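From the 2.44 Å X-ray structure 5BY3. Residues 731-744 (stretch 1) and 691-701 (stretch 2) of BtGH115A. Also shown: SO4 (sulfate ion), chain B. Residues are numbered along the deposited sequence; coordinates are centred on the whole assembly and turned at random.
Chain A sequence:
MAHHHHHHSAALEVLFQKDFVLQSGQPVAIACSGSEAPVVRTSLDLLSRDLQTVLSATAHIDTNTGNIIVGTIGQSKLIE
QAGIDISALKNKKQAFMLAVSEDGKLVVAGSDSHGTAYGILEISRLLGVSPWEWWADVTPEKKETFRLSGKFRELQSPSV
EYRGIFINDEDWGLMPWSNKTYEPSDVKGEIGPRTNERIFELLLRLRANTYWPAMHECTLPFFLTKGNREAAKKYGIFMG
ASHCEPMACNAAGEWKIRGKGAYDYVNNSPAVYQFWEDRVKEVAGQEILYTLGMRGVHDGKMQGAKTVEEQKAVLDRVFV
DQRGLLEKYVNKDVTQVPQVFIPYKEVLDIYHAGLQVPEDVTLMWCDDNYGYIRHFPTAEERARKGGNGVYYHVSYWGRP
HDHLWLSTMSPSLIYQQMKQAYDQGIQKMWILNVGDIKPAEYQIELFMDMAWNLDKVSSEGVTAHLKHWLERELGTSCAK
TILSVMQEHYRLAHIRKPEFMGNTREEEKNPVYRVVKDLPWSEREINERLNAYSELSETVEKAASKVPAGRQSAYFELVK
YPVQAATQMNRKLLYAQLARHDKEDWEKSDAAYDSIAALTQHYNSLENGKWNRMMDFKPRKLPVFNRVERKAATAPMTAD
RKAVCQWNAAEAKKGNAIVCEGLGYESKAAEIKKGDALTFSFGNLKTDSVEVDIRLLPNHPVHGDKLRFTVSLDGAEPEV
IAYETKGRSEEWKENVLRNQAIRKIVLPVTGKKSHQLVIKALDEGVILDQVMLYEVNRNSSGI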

ATOM      1  N   GLU A 731      -9.365 -20.538   9.425  1.00 43.01           N
ATOM      2  CA  GLU A 731      -7.910 -20.511   9.488  1.00 39.46           C
ATOM      3  C   GLU A 731      -7.271 -19.294   8.819  1.00 41.90           C
ATOM      4  O   GLU A 731      -6.325 -18.713   9.362  1.00 40.53           O
ATOM      5  CB  GLU A 731      -7.291 -21.775   8.909  1.00 40.95           C
ATOM      6  CG  GLU A 731      -5.840 -21.963   9.279  1.00 34.28           C
ATOM      7  CD  GLU A 731      -5.307 -23.295   8.818  1.00 42.71           C
ATOM      8  OE1 GLU A 731      -4.998 -23.486   7.603  1.00 40.55           O
ATOM      9  OE2 GLU A 731      -5.174 -24.156   9.704  1.00 46.46           O
ATOM     10  N   TRP A 732      -7.771 -18.922   7.648  1.00 39.74           N
ATOM     11  CA  TRP A 732      -7.304 -17.736   6.979  1.00 37.22           C
ATOM     12  C   TRP A 732      -7.565 -16.481   7.855  1.00 39.19           C
ATOM     13  O   TRP A 732      -6.779 -15.533   7.833  1.00 39.82           O
ATOM     14  CB  TRP A 732      -7.909 -17.604   5.572  1.00 35.97           C
ATOM     15  CG  TRP A 732      -7.557 -16.277   4.923  1.00 38.10           C
ATOM     16  CD1 TRP A 732      -6.430 -15.972   4.189  1.00 34.51           C
ATOM     17  CD2 TRP A 732      -8.297 -15.051   5.038  1.00 38.67           C
ATOM     18  NE1 TRP A 732      -6.453 -14.631   3.807  1.00 34.66           N
ATOM     19  CE2 TRP A 732      -7.585 -14.051   4.314  1.00 37.17           C
ATOM     20  CE3 TRP A 732      -9.509 -14.708   5.652  1.00 38.84           C
ATOM     21  CZ2 TRP A 732      -8.063 -12.743   4.179  1.00 34.67           C
ATOM     22  CZ3 TRP A 732      -9.951 -13.386   5.543  1.00 36.12           C
ATOM     23  CH2 TRP A 732      -9.226 -12.432   4.817  1.00 31.07           C
ATOM     24  N   LYS A 733      -8.634 -16.499   8.636  1.00 40.37           N
ATOM     25  CA  LYS A 733      -9.019 -15.328   9.428  1.00 40.58           C
ATOM     26  C   LYS A 733      -8.014 -15.196  10.556  1.00 38.45           C
ATOM     27  O   LYS A 733      -7.502 -14.126  10.801  1.00 39.64           O
ATOM     28  CB  LYS A 733     -10.451 -15.466   9.981  1.00 40.22           C
ATOM     29  CG  LYS A 733     -11.534 -15.069   8.981  1.00 40.07           C
ATOM     30  CD  LYS A 733     -12.913 -15.425   9.508  1.00 37.23           C
ATOM     31  CE  LYS A 733     -14.019 -15.113   8.496  1.00 32.77           C
ATOM     32  NZ  LYS A 733     -15.340 -15.598   9.013  1.00 31.33           N
ATOM     33  N   GLU A 734      -7.755 -16.314  11.216  1.00 40.06           N
ATOM     34  CA  GLU A 734      -6.730 -16.470  12.219  1.00 40.82           C
ATOM     35  C   GLU A 734      -5.388 -16.037  11.650  1.00 39.66           C
ATOM     36  O   GLU A 734      -4.682 -15.252  12.284  1.00 38.23           O
ATOM     37  CB  GLU A 734      -6.673 -17.944  12.658  1.00 46.17           C
ATOM     38  CG  GLU A 734      -7.244 -18.274  14.027  1.00 56.88           C
ATOM     39  CD  GLU A 734      -8.411 -17.386  14.423  1.00 71.01           C
ATOM     40  OE1 GLU A 734      -9.485 -17.531  13.813  1.00 91.30           O
ATOM     41  OE2 GLU A 734      -8.263 -16.542  15.339  1.00 68.99           O
ATOM     42  N   ASN A 735      -5.055 -16.547  10.458  1.00 36.31           N
ATOM     43  CA  ASN A 735      -3.764 -16.314   9.839  1.00 32.79           C
ATOM     44  C   ASN A 735      -3.507 -14.803   9.724  1.00 33.86           C
ATOM     45  O   ASN A 735      -2.521 -14.332  10.217  1.00 40.47           O
ATOM     46  CB  ASN A 735      -3.679 -16.973   8.446  1.00 31.92           C
ATOM     47  CG  ASN A 735      -3.316 -18.485   8.488  1.00 32.01           C
ATOM     48  OD1 ASN A 735      -3.217 -19.127   9.558  1.00 30.85           O
ATOM     49  ND2 ASN A 735      -3.111 -19.055   7.288  1.00 27.16           N
ATOM     50  N   VAL A 736      -4.389 -14.046   9.091  1.00 33.58           N
ATOM     51  CA  VAL A 736      -4.098 -12.647   8.763  1.00 34.62           C
ATOM     52  C   VAL A 736      -4.145 -11.674   9.959  1.00 36.51           C
ATOM     53  O   VAL A 736      -3.523 -10.637   9.921  1.00 37.26           O
ATOM     54  CB  VAL A 736      -5.016 -12.136   7.637  1.00 36.88           C
ATOM     55  CG1 VAL A 736      -4.741 -12.905   6.353  1.00 31.46           C
ATOM     56  CG2 VAL A 736      -6.490 -12.237   8.028  1.00 34.84           C
ATOM     57  N   LEU A 737      -4.881 -12.020  11.014  1.00 39.42           N
ATOM     58  CA  LEU A 737      -4.906 -11.223  12.228  1.00 40.11           C
ATOM     59  C   LEU A 737      -3.548 -11.237  12.968  1.00 41.83           C
ATOM     60  O   LEU A 737      -3.149 -10.215  13.542  1.00 41.09           O
ATOM     61  CB  LEU A 737      -6.011 -11.718  13.185  1.00 37.52           C
ATOM     62  CG  LEU A 737      -7.486 -11.320  12.944  1.00 42.73           C
ATOM     63  CD1 LEU A 737      -8.489 -12.036  13.867  1.00 39.36           C
ATOM     64  CD2 LEU A 737      -7.747  -9.815  12.997  1.00 38.73           C
ATOM     65  N   ARG A 738      -2.876 -12.392  12.965  1.00 34.93           N
ATOM     66  CA  ARG A 738      -1.648 -12.610  13.723  1.00 36.78           C
ATOM     67  C   ARG A 738      -0.406 -12.632  12.822  1.00 35.31           C
ATOM     68  O   ARG A 738       0.719 -12.744  13.304  1.00 32.79           O
ATOM     69  CB  ARG A 738      -1.739 -13.911  14.560  1.00 34.52           C
ATOM     70  CG  ARG A 738      -1.714 -15.158  13.720  1.00 36.29           C
ATOM     71  CD  ARG A 738      -2.157 -16.385  14.466  1.00 33.91           C
ATOM     72  NE  ARG A 738      -2.315 -17.397  13.460  1.00 37.04           N
ATOM     73  CZ  ARG A 738      -3.089 -18.479  13.558  1.00 38.72           C
ATOM     74  NH1 ARG A 738      -3.789 -18.735  14.671  1.00 33.38           N
ATOM     75  NH2 ARG A 738      -3.150 -19.298  12.517  1.00 30.67           N
ATOM     76  N   ASN A 739      -0.638 -12.529  11.514  1.00 37.39           N
ATOM     77  CA  ASN A 739       0.383 -12.697  10.483  1.00 38.94           C
ATOM     78  C   ASN A 739       1.284 -13.933  10.707  1.00 41.48           C
ATOM     79  O   ASN A 739       2.491 -13.883  10.483  1.00 44.41           O
ATOM     80  CB  ASN A 739       1.205 -11.419  10.325  1.00 33.87           C
ATOM     81  CG  ASN A 739       0.417 -10.318   9.677  1.00 36.87           C
ATOM     82  OD1 ASN A 739       0.025 -10.400   8.494  1.00 34.64           O
ATOM     83  ND2 ASN A 739       0.131  -9.286  10.457  1.00 35.50           N
ATOM     84  N   GLN A 740       0.697 -15.033  11.152  1.00 37.55           N
ATOM     85  CA  GLN A 740       1.397 -16.316  11.068  1.00 43.31           C
ATOM     86  C   GLN A 740       0.417 -17.425  10.768  1.00 46.33           C
ATOM     87  O   GLN A 740      -0.658 -17.498  11.411  1.00 46.41           O
ATOM     88  CB  GLN A 740       2.109 -16.684  12.377  1.00 39.80           C
ATOM     89  CG  GLN A 740       3.224 -15.769  12.824  1.00 36.43           C
ATOM     90  CD  GLN A 740       3.946 -16.290  14.025  1.00 36.11           C
ATOM     91  OE1 GLN A 740       3.333 -16.759  14.973  1.00 43.92           O
ATOM     92  NE2 GLN A 740       5.260 -16.234  13.988  1.00 33.03           N
ATOM     93  N   ALA A 741       0.795 -18.282   9.810  1.00 44.67           N
ATOM     94  CA  ALA A 741       0.267 -19.656   9.741  1.00 39.90           C
ATOM     95  C   ALA A 741       0.971 -20.438  10.827  1.00 43.20           C
ATOM     96  O   ALA A 741       2.127 -20.141  11.157  1.00 46.33           O
ATOM     97  CB  ALA A 741       0.513 -20.297   8.390  1.00 36.37           C
ATOM     98  N   ILE A 742       0.260 -21.411  11.394  1.00 41.19           N
ATOM     99  CA  ILE A 742       0.689 -22.129  12.568  1.00 38.50           C
ATOM    100  C   ILE A 742       0.434 -23.614  12.332  1.00 43.81           C
ATOM    101  O   ILE A 742      -0.715 -24.004  12.076  1.00 46.94           O
ATOM    102  CB  ILE A 742      -0.086 -21.717  13.837  1.00 36.93           C
ATOM    103  CG1 ILE A 742       0.168 -20.245  14.214  1.00 39.94           C
ATOM    104  CG2 ILE A 742       0.234 -22.682  15.006  1.00 32.87           C
ATOM    105  CD1 ILE A 742      -0.471 -19.812  15.551  1.00 40.64           C
ATOM    106  N   ARG A 743       1.496 -24.433  12.434  1.00 43.12           N
ATOM    107  CA  ARG A 743       1.385 -25.897  12.349  1.00 45.23           C
ATOM    108  C   ARG A 743       2.072 -26.559  13.531  1.00 51.35           C
ATOM    109  O   ARG A 743       3.295 -26.447  13.714  1.00 51.74           O
ATOM    110  CB  ARG A 743       1.919 -26.443  11.012  1.00 38.48           C
ATOM    111  CG  ARG A 743       1.054 -26.124   9.819  1.00 39.00           C
ATOM    112  CD  ARG A 743      -0.215 -26.993   9.793  1.00 41.37           C
ATOM    113  NE  ARG A 743      -1.114 -26.610   8.680  1.00 40.65           N
ATOM    114  CZ  ARG A 743      -2.129 -25.735   8.761  1.00 36.68           C
ATOM    115  NH1 ARG A 743      -2.420 -25.117   9.894  1.00 31.62           N
ATOM    116  NH2 ARG A 743      -2.840 -25.453   7.677  1.00 41.40           N
ATOM    117  N   LYS A 744       1.260 -27.228  14.339  1.00 54.78           N
ATOM    118  CA  LYS A 744       1.735 -28.066  15.420  1.00 57.84           C
ATOM    119  C   LYS A 744       1.793 -29.523  14.984  1.00 61.70           C
ATOM    120  O   LYS A 744       0.912 -30.022  14.261  1.00 64.35           O
ATOM    121  CB  LYS A 744       0.834 -27.918  16.634  1.00 56.16           C
ATOM    122  CG  LYS A 744       0.861 -26.509  17.200  1.00 64.28           C
ATOM    123  CD  LYS A 744       0.165 -26.417  18.552  1.00 61.09           C
ATOM    124  CE  LYS A 744       0.578 -25.157  19.304  1.00 62.59           C
ATOM    125  NZ  LYS A 744       0.152 -23.928  18.595  1.00 62.93           N
TER
HETATM  126  S   SO4 B 801       0.894 -17.056  20.709  1.00 99.42           S
HETATM  127  O1  SO4 B 801       1.323 -18.198  19.859  1.00 92.31           O
HETATM  128  O2  SO4 B 801      -0.101 -17.502  21.723  1.00104.67           O
HETATM  129  O3  SO4 B 801       2.075 -16.468  21.385  1.00 83.09           O
HETATM  130  O4  SO4 B 801       0.235 -16.050  19.848  1.00105.00           O
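Stretch 2 691-701: EVDIRLLPNHP

Stretch 2 pairs with stretch 1 as an antiparallel β-ladder, extended past the strand by a proline turn that packs against the end of the helix. The extended backbone of 691-696 runs beside strand 741-744 with an angle of 165° between their N-to-C directions and a closest axial approach of 4.8 Å.

The register follows from alternating pairs. Ala-741 with Leu-696 and Arg-743 with Ile-694 are hydrogen-bonded pairs, each with CA atoms 5.2 Å apart; Ile-742 with Arg-695 (CA to CA 4.9 Å) and Lys-744 with Asp-693 (CA to CA 4.5 Å) are the non-hydrogen-bonded ones. Arg-743 N donates to Ile-694 O at 2.9 Å and 174°, and Ile-694 N returns the bond to Arg-743 O at 2.9 Å and 161°. Leu-696 N reaches Ala-741 O at 3.0 Å and 170°, whereas Ala-741 N to Leu-696 O, at 2.9 Å, is bent to 134°. Between these pairs, Arg-695 CA lies 3.5 Å from Ala-741 O and Ile-742 CA 3.6 Å from Ile-694 O, both CA-H...O contacts; past the Arg-743 pair, Lys-744 CA makes another with Val-692 O at 3.2 Å.

On the face carrying Ile-742 and Lys-744, Arg-695 NH1 donates to Gln-740 OE1 at 2.7 Å, while Ile-742 CD1 lies over one face of the guanidinium. Arg-695 NE is held by Asp-693 OD1 at 2.8 Å in a salt bridge within the strand, and Arg-695 NH2 binds sulfate O1 at 2.6 Å. Lys-744 NZ makes a long salt bridge to Asp-693 OD2, at 3.8 Å.

Beyond the ladder, Pro-698 points toward stretch 1: its CB lies 3.7 Å from Asn-735 CB, and its CD lies 3.4 Å from Asn-739 O, where positive phi marks the helix exit. Farther along, His-700 CE1 approaches Trp-732 CD1 at 3.7 Å; the His-700 ring and the five-membered ring of Trp-732 have centroids 5.6 Å apart and planes at 22°, and since neither lies over the face of the other, they meet rim to rim.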

ATOM      1  N   GLU A 691       6.392 -31.782  20.983  1.00 60.71           N
ATOM      2  CA  GLU A 691       5.424 -30.980  20.211  1.00 63.92           C
ATOM      3  C   GLU A 691       6.163 -29.959  19.363  1.00 58.68           C
ATOM      4  O   GLU A 691       6.722 -29.009  19.883  1.00 56.31           O
ATOM      5  CB  GLU A 691       4.392 -30.288  21.125  1.00 69.15           C
ATOM      6  CG  GLU A 691       3.152 -29.757  20.393  1.00 76.88           C
ATOM      7  CD  GLU A 691       2.419 -28.662  21.162  1.00 81.46           C
ATOM      8  OE1 GLU A 691       1.744 -28.956  22.170  1.00 83.54           O
ATOM      9  OE2 GLU A 691       2.517 -27.490  20.757  1.00 91.63           O
ATOM     10  N   VAL A 692       6.168 -30.148  18.058  1.00 54.14           N
ATOM     11  CA  VAL A 692       6.843 -29.191  17.175  1.00 48.17           C
ATOM     12  C   VAL A 692       5.871 -28.135  16.681  1.00 48.73           C
ATOM     13  O   VAL A 692       4.878 -28.471  16.056  1.00 55.28           O
ATOM     14  CB  VAL A 692       7.557 -29.911  16.011  1.00 46.27           C
ATOM     15  CG1 VAL A 692       8.322 -28.914  15.132  1.00 45.05           C
ATOM     16  CG2 VAL A 692       8.486 -30.967  16.585  1.00 39.67           C
ATOM     17  N   ASP A 693       6.193 -26.868  16.956  1.00 55.02           N
ATOM     18  CA  ASP A 693       5.335 -25.693  16.728  1.00 49.31           C
ATOM     19  C   ASP A 693       6.046 -24.829  15.695  1.00 47.44           C
ATOM     20  O   ASP A 693       7.066 -24.227  15.976  1.00 56.84           O
ATOM     21  CB  ASP A 693       5.180 -24.959  18.067  1.00 49.77           C
ATOM     22  CG  ASP A 693       4.134 -23.840  18.045  1.00 54.16           C
ATOM     23  OD1 ASP A 693       3.648 -23.475  16.952  1.00 50.78           O
ATOM     24  OD2 ASP A 693       3.833 -23.293  19.147  1.00 52.64           O
ATOM     25  N   ILE A 694       5.521 -24.816  14.487  1.00 46.58           N
ATOM     26  CA  ILE A 694       6.173 -24.187  13.338  1.00 47.58           C
ATOM     27  C   ILE A 694       5.334 -22.992  12.894  1.00 51.65           C
ATOM     28  O   ILE A 694       4.120 -23.113  12.693  1.00 57.57           O
ATOM     29  CB  ILE A 694       6.349 -25.175  12.158  1.00 44.24           C
ATOM     30  CG1 ILE A 694       7.147 -26.393  12.604  1.00 42.52           C
ATOM     31  CG2 ILE A 694       7.052 -24.510  10.982  1.00 42.98           C
ATOM     32  CD1 ILE A 694       7.103 -27.540  11.619  1.00 48.60           C
ATOM     33  N   ARG A 695       5.986 -21.842  12.773  1.00 44.07           N
ATOM     34  CA  ARG A 695       5.317 -20.604  12.473  1.00 39.91           C
ATOM     35  C   ARG A 695       5.874 -20.117  11.134  1.00 45.56           C
ATOM     36  O   ARG A 695       7.101 -20.056  10.925  1.00 46.92           O
ATOM     37  CB  ARG A 695       5.623 -19.566  13.542  1.00 42.47           C
ATOM     38  CG  ARG A 695       4.980 -19.609  14.938  1.00 37.84           C
ATOM     39  CD  ARG A 695       3.742 -20.451  15.152  1.00 40.73           C
ATOM     40  NE  ARG A 695       3.445 -20.656  16.587  1.00 42.09           N
ATOM     41  CZ  ARG A 695       3.033 -19.717  17.454  1.00 45.87           C
ATOM     42  NH1 ARG A 695       2.878 -18.441  17.089  1.00 45.28           N
ATOM     43  NH2 ARG A 695       2.782 -20.053  18.721  1.00 46.65           N
ATOM     44  N   LEU A 696       4.970 -19.790  10.214  1.00 43.01           N
ATOM     45  CA  LEU A 696       5.343 -19.409   8.866  1.00 37.18           C
ATOM     46  C   LEU A 696       4.587 -18.159   8.468  1.00 37.42           C
ATOM     47  O   LEU A 696       3.578 -17.804   9.074  1.00 40.79           O
ATOM     48  CB  LEU A 696       5.057 -20.525   7.854  1.00 37.81           C
ATOM     49  CG  LEU A 696       5.556 -21.937   8.149  1.00 42.37           C
ATOM     50  CD1 LEU A 696       4.372 -22.818   8.558  1.00 40.11           C
ATOM     51  CD2 LEU A 696       6.251 -22.460   6.902  1.00 42.49           C
ATOM     52  N   LEU A 697       5.088 -17.485   7.441  1.00 39.43           N
ATOM     53  CA  LEU A 697       4.382 -16.346   6.877  1.00 41.96           C
ATOM     54  C   LEU A 697       3.110 -16.921   6.272  1.00 41.16           C
ATOM     55  O   LEU A 697       3.208 -17.897   5.500  1.00 43.95           O
ATOM     56  CB  LEU A 697       5.233 -15.647   5.807  1.00 39.00           C
ATOM     57  CG  LEU A 697       4.739 -14.277   5.326  1.00 38.51           C
ATOM     58  CD1 LEU A 697       4.832 -13.256   6.448  1.00 30.88           C
ATOM     59  CD2 LEU A 697       5.488 -13.820   4.062  1.00 33.31           C
ATOM     60  N   PRO A 698       1.923 -16.369   6.644  1.00 36.46           N
ATOM     61  CA  PRO A 698       0.680 -16.884   6.069  1.00 32.52           C
ATOM     62  C   PRO A 698       0.459 -16.394   4.614  1.00 35.88           C
ATOM     63  O   PRO A 698      -0.656 -16.007   4.240  1.00 35.03           O
ATOM     64  CB  PRO A 698      -0.382 -16.323   6.997  1.00 34.30           C
ATOM     65  CG  PRO A 698       0.175 -14.974   7.405  1.00 36.62           C
ATOM     66  CD  PRO A 698       1.686 -15.119   7.402  1.00 36.78           C
ATOM     67  N   ASN A 699       1.491 -16.461   3.770  1.00 35.51           N
ATOM     68  CA  ASN A 699       1.288 -16.054   2.388  1.00 38.54           C
ATOM     69  C   ASN A 699       0.546 -17.175   1.584  1.00 42.71           C
ATOM     70  O   ASN A 699       0.221 -18.260   2.146  1.00 35.84           O
ATOM     71  CB  ASN A 699       2.596 -15.605   1.747  1.00 35.44           C
ATOM     72  CG  ASN A 699       3.549 -16.747   1.539  1.00 40.37           C
ATOM     73  OD1 ASN A 699       3.481 -17.418   0.529  1.00 44.82           O
ATOM     74  ND2 ASN A 699       4.423 -16.989   2.498  1.00 37.28           N
ATOM     75  N   HIS A 700       0.267 -16.890   0.305  1.00 41.58           N
ATOM     76  CA  HIS A 700      -0.527 -17.773  -0.554  1.00 42.18           C
ATOM     77  C   HIS A 700       0.389 -18.424  -1.614  1.00 47.27           C
ATOM     78  O   HIS A 700       1.423 -17.829  -1.988  1.00 43.79           O
ATOM     79  CB  HIS A 700      -1.655 -16.978  -1.235  1.00 39.91           C
ATOM     80  CG  HIS A 700      -2.661 -16.383  -0.284  1.00 37.37           C
ATOM     81  ND1 HIS A 700      -3.595 -17.143   0.385  1.00 35.08           N
ATOM     82  CD2 HIS A 700      -2.903 -15.097   0.073  1.00 34.05           C
ATOM     83  CE1 HIS A 700      -4.352 -16.362   1.133  1.00 31.38           C
ATOM     84  NE2 HIS A 700      -3.944 -15.119   0.974  1.00 31.10           N
ATOM     85  N   PRO A 701       0.010 -19.625  -2.132  1.00 49.82           N
ATOM     86  CA  PRO A 701       0.868 -20.358  -3.122  1.00 50.79           C
ATOM     87  C   PRO A 701       1.360 -19.501  -4.288  1.00 45.48           C
ATOM     88  O   PRO A 701       0.615 -18.646  -4.789  1.00 46.37           O
ATOM     89  CB  PRO A 701      -0.060 -21.480  -3.644  1.00 49.80           C
ATOM     90  CG  PRO A 701      -1.065 -21.678  -2.549  1.00 53.88           C
ATOM     91  CD  PRO A 701      -1.286 -20.314  -1.925  1.00 54.36           C
TER
HETATM   92  O   HOH W   1      -3.418 -17.883   4.794  1.00 27.30           O